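Bd3459 (Bdellovibrio bacteriovorus, PDB 5CEC) is a predatory endopeptidase of the S13 peptidase family that probably cleaves D-Ala-containing peptides of the bacterial cell wall and is bound by the ankyrin-repeat immunity protein Bd3460. Local coordinates at residues V361-T366 against L383-Y388. The protein carries 1 engineered substitution. Residues are numbered along the deposited sequence; the frame is centred on the assembly and turned at random.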
loop_
_atom_site.group_PDB
_atom_site.type_symbol
_atom_site.label_atom_id
_atom_site.label_comp_id
_atom_site.label_asym_id
_atom_site.label_seq_id
_atom_site.Cartn_x
_atom_site.Cartn_y
_atom_site.Cartn_z
ATOM N N VAL A 361 5.172 11.099 0.362
ATOM C CA VAL A 361 4.661 12.350 -0.265
ATOM C C VAL A 361 5.885 13.209 -0.602
ATOM O O VAL A 361 7.021 12.868 -0.265
ATOM C CB VAL A 361 3.685 13.147 0.649
ATOM C CG1 VAL A 361 2.357 12.435 0.825
ATOM C CG2 VAL A 361 4.306 13.479 1.998
ATOM N N ASN A 362 5.671 14.318 -1.292
ATOM C CA ASN A 362 6.777 15.148 -1.738
ATOM C C ASN A 362 7.839 15.347 -0.644
ATOM O O ASN A 362 9.033 15.123 -0.859
ATOM C CB ASN A 362 6.219 16.495 -2.230
ATOM C CG ASN A 362 7.296 17.458 -2.670
ATOM O OD1 ASN A 362 8.376 17.083 -3.080
ATOM N ND2 ASN A 362 6.980 18.712 -2.582
ATOM N N LYS A 363 7.382 15.799 0.524
ATOM C CA LYS A 363 8.294 16.163 1.604
ATOM C C LYS A 363 8.509 15.135 2.675
ATOM O O LYS A 363 9.164 15.435 3.685
ATOM C CB LYS A 363 7.892 17.493 2.229
ATOM C CG LYS A 363 7.842 18.652 1.267
ATOM C CD LYS A 363 9.209 18.900 0.634
ATOM C CE LYS A 363 9.309 20.240 -0.073
ATOM N NZ LYS A 363 10.634 20.383 -0.768
ATOM N N ALA A 364 8.026 13.906 2.473
ATOM C CA ALA A 364 8.213 12.907 3.536
ATOM C C ALA A 364 8.211 11.484 3.054
ATOM O O ALA A 364 7.486 11.133 2.131
ATOM C CB ALA A 364 7.141 13.035 4.630
ATOM N N LYS A 365 9.003 10.667 3.743
ATOM C CA LYS A 365 8.954 9.211 3.622
ATOM C C LYS A 365 8.797 8.712 5.049
ATOM O O LYS A 365 9.550 9.147 5.945
ATOM C CB LYS A 365 10.227 8.642 2.981
ATOM C CG LYS A 365 10.080 7.202 2.521
ATOM C CD LYS A 365 9.383 7.133 1.152
ATOM C CE LYS A 365 9.155 5.697 0.682
ATOM N NZ LYS A 365 8.061 5.107 1.501
ATOM N N THR A 366 7.805 7.856 5.281
ATOM C CA THR A 366 7.476 7.505 6.650
ATOM C C THR A 366 7.215 6.004 6.782
ATOM O O THR A 366 6.903 5.295 5.824
ATOM C CB THR A 366 6.247 8.313 7.089
ATOM O OG1 THR A 366 5.135 7.975 6.267
ATOM C CG2 THR A 366 6.498 9.800 7.044
ATOM N N LEU A 383 9.883 9.253 10.786
ATOM C CA LEU A 383 9.390 10.335 9.948
ATOM C C LEU A 383 10.609 10.957 9.283
ATOM O O LEU A 383 11.404 11.605 9.954
ATOM C CB LEU A 383 8.610 11.364 10.756
ATOM C CG LEU A 383 7.484 10.802 11.625
ATOM C CD1 LEU A 383 6.843 11.925 12.426
ATOM C CD2 LEU A 383 6.444 10.074 10.825
ATOM N N MET A 384 10.791 10.721 7.976
ATOM C CA MET A 384 11.908 11.316 7.217
ATOM C C MET A 384 11.409 12.485 6.425
ATOM O O MET A 384 10.273 12.512 5.974
ATOM C CB MET A 384 12.534 10.340 6.239
ATOM C CG MET A 384 13.046 9.044 6.824
ATOM S SD MET A 384 14.474 9.229 7.908
ATOM C CE MET A 384 15.699 9.839 6.778
ATOM N N HIS A 385 12.331 13.414 6.236
ATOM C CA HIS A 385 12.202 14.491 5.290
ATOM C C HIS A 385 12.803 14.102 3.929
ATOM O O HIS A 385 13.865 13.509 3.867
ATOM C CB HIS A 385 12.945 15.720 5.820
ATOM C CG HIS A 385 13.066 16.764 4.797
ATOM N ND1 HIS A 385 12.024 17.601 4.491
ATOM C CD2 HIS A 385 14.033 16.988 3.873
ATOM C CE1 HIS A 385 12.362 18.325 3.427
ATOM N NE2 HIS A 385 13.568 17.963 3.044
ATOM N N THR A 386 12.083 14.442 2.856
ATOM C CA THR A 386 12.549 14.319 1.477
ATOM C C THR A 386 12.250 15.591 0.728
ATOM O O THR A 386 11.447 16.416 1.193
ATOM C CB THR A 386 11.874 13.134 0.745
ATOM O OG1 THR A 386 10.452 13.230 0.801
ATOM C CG2 THR A 386 12.235 11.798 1.394
ATOM N N ASP A 387 12.850 15.733 -0.456
ATOM C CA ASP A 387 12.466 16.807 -1.403
ATOM C C ASP A 387 12.270 16.155 -2.778
ATOM O O ASP A 387 13.045 16.335 -3.725
ATOM C CB ASP A 387 13.494 17.941 -1.460
ATOM C CG ASP A 387 13.743 18.607 -0.099
ATOM O OD1 ASP A 387 12.947 19.470 0.321
ATOM O OD2 ASP A 387 14.776 18.284 0.549
ATOM N N TYR A 388 11.209 15.352 -2.853
ATOM C CA TYR A 388 10.942 14.555 -4.034
ATOM C C TYR A 388 10.748 15.427 -5.290
ATOM O O TYR A 388 11.173 15.019 -6.392
ATOM C CB TYR A 388 9.777 13.635 -3.688
ATOM C CG TYR A 388 9.035 12.983 -4.782
ATOM C CD1 TYR A 388 8.017 13.662 -5.469
ATOM C CD2 TYR A 388 9.260 11.657 -5.083
ATOM C CE1 TYR A 388 7.263 13.023 -6.442
ATOM C CE2 TYR A 388 8.503 11.007 -6.038
ATOM C CZ TYR A 388 7.513 11.694 -6.722
ATOM O OH TYR A 388 6.802 11.026 -7.703
HETATM O O HOH W 1 9.628 16.957 5.901
#
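Lys363 runs its aliphatic chain past Thr386 O, with CD 3.4 Å away, and reaches obliquely across to Asp387, where NZ sits 2.7 Å from OD1 in a salt bridge that uses the anti lone pair of that oxygen. The other carboxylate oxygen of Asp387 takes a hydrogen bond from His385, NE2 to OD2 at 2.8 Å, and a second from Met38 N, so the carboxylate ties both segments to the start of the modelled chain. The other imidazole nitrogen, ND1, shares an in-plane water with Lys363 O, so the imidazole is held at both nitrogens; Tyr40 stacks on this ring. These groups close the open end of the β-hairpin formed by strands 364-373 and 376-385, in the antiparallel sheet of a penicillin-binding-protein-like fold. Lys365 and Met384 form a hydrogen-bonded pair, with Met384 N 2.9 Å from Lys365 O, and their side chains lean on helix 394-411. A type I turn from Val361 to Ala364, which links strand 354-361 to strand 364-373, presents Asn362 O to two donors: Tyr388 N arrives on a lone pair at 3.0 Å, nearly straight (167°), while Thr386 OG1 comes from above the carbonyl plane at 2.9 Å. The crowded position of OG1 between backbone N and carbonyl carbon (chi1 55°) points it at this oxygen. On the sheet face carrying Ala364, Thr366 CG2 meets Leu383 CD2 at 3.8 Å, beside Ile71.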